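Local coordinates for protein endoglucanase A (Clostridium cellulolyticum, PDB 1EDG) that hydrolyses internal beta-1,4-glucosidic bonds of cellulose through the TIM-barrel catalytic domain of a family 5 glycoside hydrolase, at residues S5-I17 with V320-G334. Sequence-based numbering, arbitrary orientation.
Sequences SLIPNLQIPQKNI and VEYMSYYVAQAKARG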
loop_
_atom_site.group_PDB
_atom_site.type_symbol
_atom_site.label_atom_id
_atom_site.label_comp_id
_atom_site.label_asym_id
_atom_site.label_seq_id
_atom_site.Cartn_x
_atom_site.Cartn_y
_atom_site.Cartn_z
ATOM N N SER A 5 -28.244 5.476 6.546
ATOM C CA SER A 5 -28.207 6.274 7.767
ATOM C C SER A 5 -26.984 5.994 8.648
ATOM O O SER A 5 -26.721 6.729 9.607
ATOM C CB SER A 5 -29.495 6.078 8.575
ATOM O OG SER A 5 -29.498 4.836 9.256
ATOM N N LEU A 6 -26.243 4.935 8.336
ATOM C CA LEU A 6 -25.063 4.586 9.126
ATOM C C LEU A 6 -23.886 5.530 8.894
ATOM O O LEU A 6 -23.042 5.712 9.778
ATOM C CB LEU A 6 -24.630 3.145 8.844
ATOM C CG LEU A 6 -25.640 2.049 9.197
ATOM C CD1 LEU A 6 -25.007 0.673 8.975
ATOM C CD2 LEU A 6 -26.089 2.204 10.644
ATOM N N ILE A 7 -23.834 6.131 7.711
ATOM C CA ILE A 7 -22.757 7.051 7.350
ATOM C C ILE A 7 -22.862 8.365 8.133
ATOM O O ILE A 7 -23.889 9.050 8.086
ATOM C CB ILE A 7 -22.768 7.326 5.829
ATOM C CG1 ILE A 7 -22.615 6.006 5.068
ATOM C CG2 ILE A 7 -21.650 8.287 5.447
ATOM C CD1 ILE A 7 -22.784 6.138 3.570
ATOM N N PRO A 8 -21.810 8.712 8.899
ATOM C CA PRO A 8 -21.805 9.948 9.691
ATOM C C PRO A 8 -21.711 11.202 8.830
ATOM O O PRO A 8 -21.176 11.168 7.719
ATOM C CB PRO A 8 -20.567 9.783 10.568
ATOM C CG PRO A 8 -19.627 9.024 9.664
ATOM C CD PRO A 8 -20.540 7.977 9.059
ATOM N N ASN A 9 -22.250 12.300 9.350
ATOM C CA ASN A 9 -22.233 13.586 8.666
ATOM C C ASN A 9 -21.045 14.332 9.253
ATOM O O ASN A 9 -21.089 14.760 10.407
ATOM C CB ASN A 9 -23.528 14.348 8.959
ATOM C CG ASN A 9 -23.673 15.603 8.119
ATOM O OD1 ASN A 9 -22.729 16.374 7.950
ATOM N ND2 ASN A 9 -24.869 15.812 7.582
ATOM N N LEU A 10 -19.978 14.456 8.470
ATOM C CA LEU A 10 -18.759 15.115 8.929
ATOM C C LEU A 10 -18.425 16.372 8.139
ATOM O O LEU A 10 -18.644 16.430 6.929
ATOM C CB LEU A 10 -17.578 14.142 8.834
ATOM C CG LEU A 10 -17.723 12.785 9.533
ATOM C CD1 LEU A 10 -16.558 11.874 9.154
ATOM C CD2 LEU A 10 -17.795 12.963 11.038
ATOM N N GLN A 11 -17.911 17.375 8.843
ATOM C CA GLN A 11 -17.496 18.636 8.238
ATOM C C GLN A 11 -16.118 18.982 8.808
ATOM O O GLN A 11 -15.987 19.860 9.661
ATOM C CB GLN A 11 -18.499 19.751 8.551
ATOM C CG GLN A 11 -19.850 19.585 7.876
ATOM C CD GLN A 11 -19.742 19.503 6.359
ATOM O OE1 GLN A 11 -19.058 20.317 5.719
ATOM N NE2 GLN A 11 -20.421 18.522 5.773
ATOM N N ILE A 12 -15.099 18.257 8.359
ATOM C CA ILE A 12 -13.729 18.465 8.826
ATOM C C ILE A 12 -13.058 19.584 8.029
ATOM O O ILE A 12 -13.034 19.550 6.797
ATOM C CB ILE A 12 -12.884 17.173 8.670
ATOM C CG1 ILE A 12 -13.623 15.970 9.275
ATOM C CG2 ILE A 12 -11.519 17.347 9.324
ATOM C CD1 ILE A 12 -14.025 16.140 10.731
ATOM N N PRO A 13 -12.526 20.603 8.726
ATOM C CA PRO A 13 -11.853 21.738 8.080
ATOM C C PRO A 13 -10.629 21.297 7.274
ATOM O O PRO A 13 -9.798 20.524 7.757
ATOM C CB PRO A 13 -11.432 22.601 9.268
ATOM C CG PRO A 13 -12.454 22.282 10.315
ATOM C CD PRO A 13 -12.569 20.789 10.188
ATOM N N GLN A 14 -10.532 21.788 6.044
ATOM C CA GLN A 14 -9.410 21.475 5.161
ATOM C C GLN A 14 -8.175 22.264 5.605
ATOM O O GLN A 14 -8.266 23.460 5.891
ATOM C CB GLN A 14 -9.776 21.838 3.715
ATOM C CG GLN A 14 -8.616 21.811 2.705
ATOM C CD GLN A 14 -8.166 20.406 2.327
ATOM O OE1 GLN A 14 -8.970 19.576 1.895
ATOM N NE2 GLN A 14 -6.875 20.139 2.472
ATOM N N LYS A 15 -7.032 21.592 5.701
ATOM C CA LYS A 15 -5.796 22.260 6.099
ATOM C C LYS A 15 -5.089 22.789 4.861
ATOM O O LYS A 15 -5.377 22.357 3.746
ATOM C CB LYS A 15 -4.889 21.304 6.874
ATOM C CG LYS A 15 -5.483 20.867 8.198
ATOM C CD LYS A 15 -4.481 20.108 9.042
ATOM C CE LYS A 15 -5.091 19.659 10.371
ATOM N NZ LYS A 15 -5.495 20.793 11.262
ATOM N N ASN A 16 -4.184 23.743 5.047
ATOM C CA ASN A 16 -3.455 24.309 3.919
ATOM C C ASN A 16 -2.457 23.326 3.314
ATOM O O ASN A 16 -1.637 22.745 4.025
ATOM C CB ASN A 16 -2.726 25.589 4.329
ATOM C CG ASN A 16 -1.915 26.183 3.188
ATOM O OD1 ASN A 16 -2.448 26.471 2.110
ATOM N ND2 ASN A 16 -0.615 26.336 3.403
ATOM N N ILE A 17 -2.567 23.119 2.008
ATOM C CA ILE A 17 -1.678 22.231 1.264
ATOM C C ILE A 17 -1.218 22.988 0.016
ATOM O O ILE A 17 -2.031 23.595 -0.678
ATOM C CB ILE A 17 -2.397 20.894 0.857
ATOM C CG1 ILE A 17 -2.407 19.912 2.033
ATOM C CG2 ILE A 17 -1.710 20.232 -0.332
ATOM C CD1 ILE A 17 -3.670 19.929 2.813
ATOM N N VAL A 320 -18.335 1.664 9.702
ATOM C CA VAL A 320 -18.714 2.711 8.750
ATOM C C VAL A 320 -18.227 4.059 9.301
ATOM O O VAL A 320 -17.616 4.859 8.580
ATOM C CB VAL A 320 -20.251 2.774 8.537
ATOM C CG1 VAL A 320 -20.616 3.993 7.683
ATOM C CG2 VAL A 320 -20.738 1.499 7.852
ATOM N N GLU A 321 -18.465 4.284 10.590
ATOM C CA GLU A 321 -18.052 5.523 11.250
ATOM C C GLU A 321 -16.527 5.681 11.268
ATOM O O GLU A 321 -16.002 6.746 10.916
ATOM C CB GLU A 321 -18.634 5.584 12.664
ATOM C CG GLU A 321 -20.155 5.753 12.672
ATOM C CD GLU A 321 -20.781 5.530 14.034
ATOM O OE1 GLU A 321 -20.235 4.738 14.830
ATOM O OE2 GLU A 321 -21.837 6.136 14.307
ATOM N N TYR A 322 -15.824 4.608 11.626
ATOM C CA TYR A 322 -14.362 4.618 11.672
ATOM C C TYR A 322 -13.743 4.894 10.299
ATOM O O TYR A 322 -12.907 5.792 10.166
ATOM C CB TYR A 322 -13.832 3.295 12.253
ATOM C CG TYR A 322 -12.332 3.083 12.095
ATOM C CD1 TYR A 322 -11.419 3.683 12.970
ATOM C CD2 TYR A 322 -11.830 2.276 11.071
ATOM C CE1 TYR A 322 -10.039 3.479 12.822
ATOM C CE2 TYR A 322 -10.464 2.067 10.915
ATOM C CZ TYR A 322 -9.575 2.666 11.788
ATOM O OH TYR A 322 -8.227 2.441 11.617
ATOM N N MET A 323 -14.147 4.150 9.273
ATOM C CA MET A 323 -13.573 4.365 7.944
ATOM C C MET A 323 -13.888 5.748 7.369
ATOM O O MET A 323 -13.038 6.362 6.713
ATOM C CB MET A 323 -13.981 3.261 6.961
ATOM C CG MET A 323 -13.346 1.890 7.250
ATOM S SD MET A 323 -11.524 1.939 7.482
ATOM C CE MET A 323 -10.960 2.519 5.875
ATOM N N SER A 324 -15.104 6.240 7.618
ATOM C CA SER A 324 -15.509 7.571 7.134
ATOM C C SER A 324 -14.637 8.665 7.754
ATOM O O SER A 324 -14.130 9.546 7.048
ATOM C CB SER A 324 -16.991 7.848 7.449
ATOM O OG SER A 324 -17.842 7.018 6.676
ATOM N N TYR A 325 -14.467 8.588 9.071
ATOM C CA TYR A 325 -13.659 9.543 9.826
ATOM C C TYR A 325 -12.185 9.472 9.390
ATOM O O TYR A 325 -11.533 10.501 9.190
ATOM C CB TYR A 325 -13.789 9.236 11.318
ATOM C CG TYR A 325 -13.042 10.183 12.237
ATOM C CD1 TYR A 325 -13.623 11.377 12.661
ATOM C CD2 TYR A 325 -11.774 9.856 12.721
ATOM C CE1 TYR A 325 -12.964 12.220 13.549
ATOM C CE2 TYR A 325 -11.104 10.692 13.611
ATOM C CZ TYR A 325 -11.704 11.871 14.022
ATOM O OH TYR A 325 -11.044 12.685 14.913
ATOM N N TYR A 326 -11.675 8.251 9.246
ATOM C CA TYR A 326 -10.296 8.010 8.828
ATOM C C TYR A 326 -10.017 8.690 7.478
ATOM O O TYR A 326 -9.064 9.464 7.341
ATOM C CB TYR A 326 -10.049 6.488 8.736
ATOM C CG TYR A 326 -8.604 6.063 8.549
ATOM C CD1 TYR A 326 -7.953 6.243 7.325
ATOM C CD2 TYR A 326 -7.895 5.456 9.593
ATOM C CE1 TYR A 326 -6.632 5.829 7.141
ATOM C CE2 TYR A 326 -6.570 5.035 9.417
ATOM C CZ TYR A 326 -5.948 5.225 8.187
ATOM O OH TYR A 326 -4.656 4.797 7.992
ATOM N N VAL A 327 -10.862 8.423 6.488
ATOM C CA VAL A 327 -10.681 9.004 5.159
ATOM C C VAL A 327 -10.834 10.533 5.158
ATOM O O VAL A 327 -10.048 11.232 4.524
ATOM C CB VAL A 327 -11.648 8.364 4.123
ATOM C CG1 VAL A 327 -11.527 9.070 2.779
ATOM C CG2 VAL A 327 -11.326 6.868 3.964
ATOM N N ALA A 328 -11.831 11.041 5.881
ATOM C CA ALA A 328 -12.062 12.484 5.964
ATOM C C ALA A 328 -10.863 13.206 6.584
ATOM O O ALA A 328 -10.431 14.243 6.081
ATOM C CB ALA A 328 -13.325 12.775 6.766
ATOM N N GLN A 329 -10.324 12.658 7.670
ATOM C CA GLN A 329 -9.174 13.258 8.342
ATOM C C GLN A 329 -7.931 13.232 7.447
ATOM O O GLN A 329 -7.138 14.173 7.441
ATOM C CB GLN A 329 -8.897 12.552 9.672
ATOM C CG GLN A 329 -9.980 12.764 10.736
ATOM C CD GLN A 329 -10.063 14.202 11.242
ATOM O OE1 GLN A 329 -9.158 15.010 11.030
ATOM N NE2 GLN A 329 -11.155 14.523 11.917
ATOM N N ALA A 330 -7.769 12.159 6.679
ATOM C CA ALA A 330 -6.625 12.058 5.771
ATOM C C ALA A 330 -6.764 13.083 4.637
ATOM O O ALA A 330 -5.805 13.785 4.294
ATOM C CB ALA A 330 -6.506 10.633 5.200
ATOM N N LYS A 331 -7.969 13.194 4.076
ATOM C CA LYS A 331 -8.233 14.126 2.981
ATOM C C LYS A 331 -7.943 15.573 3.397
ATOM O O LYS A 331 -7.371 16.349 2.621
ATOM C CB LYS A 331 -9.683 13.961 2.497
ATOM C CG LYS A 331 -10.060 14.761 1.257
ATOM C CD LYS A 331 -10.619 16.111 1.642
ATOM C CE LYS A 331 -11.083 16.905 0.442
ATOM N NZ LYS A 331 -11.466 18.284 0.874
ATOM N N ALA A 332 -8.314 15.919 4.625
ATOM C CA ALA A 332 -8.090 17.270 5.151
ATOM C C ALA A 332 -6.601 17.614 5.201
ATOM O O ALA A 332 -6.233 18.787 5.228
ATOM C CB ALA A 332 -8.709 17.405 6.547
ATOM N N ARG A 333 -5.748 16.592 5.219
ATOM C CA ARG A 333 -4.301 16.789 5.267
ATOM C C ARG A 333 -3.617 16.422 3.943
ATOM O O ARG A 333 -2.392 16.259 3.889
ATOM C CB ARG A 333 -3.702 15.990 6.430
ATOM C CG ARG A 333 -4.186 16.447 7.809
ATOM C CD ARG A 333 -3.965 15.349 8.834
ATOM N NE ARG A 333 -4.352 15.718 10.196
ATOM C CZ ARG A 333 -5.602 15.740 10.653
ATOM N NH1 ARG A 333 -6.613 15.416 9.854
ATOM N NH2 ARG A 333 -5.844 16.075 11.916
ATOM N N GLY A 334 -4.419 16.301 2.884
ATOM C CA GLY A 334 -3.917 15.990 1.553
ATOM C C GLY A 334 -3.374 14.585 1.347
ATOM O O GLY A 334 -2.666 14.340 0.367
HETATM O O HOH W 1 -23.424 7.040 12.074
#
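Pro-8, Leu-10 and Ile-12 of the extended N-terminal segment 5-17 press on the outer face of helix 316-332. The ring of Pro-8 sets CG 3.6 Å from Ser-324 CB. Leu-10 reaches the helix with CD1 alone, 3.8 Å from Tyr-325 CA and against Ala-328 CB. Ile-12 CG1 meets Ala-328 CB, and bending at chi2 (-56°) brings CD1 to 3.5 Å from Gln-329 NE2. Ala-332 CB comes within 3.5 Å of Pro-13 O, and Ala-332 O accepts a bond from Lys-15 N (3.0 Å, 157° at the hydrogen). Lys-15 CE lies 3.8 Å above the plane of the Arg-333 guanidinium, offset toward its rim; NH1 donates to Gln-329 O and OE1, while NH2 forms a salt bridge with Asp-290. A Schellman motif at Gly-334 ends the helix, beside Ile-17 CD1.

The solvent side is polar and looser. At one end a water donates to Leu-6 O and to Glu-321 OE2, also paired with Lys-317. At the other, Lys-331 NZ donates to OE1 of the exposed Gln-14 (3.0 Å), nearly in line with its C=O, and NE2 donates in plane to Lys-15 O, fixing the amide's rotation.

The strap spans the helix joining the seventh and eighth barrel strands, 303-308 and 336-339; Tyr-374 OH of helix 365-374 hydrogen-bonds Pro-8 O and Leu-10 N, and Tyr-293 OH of helix 279-297 hydrogen-bonds Asn-16 O.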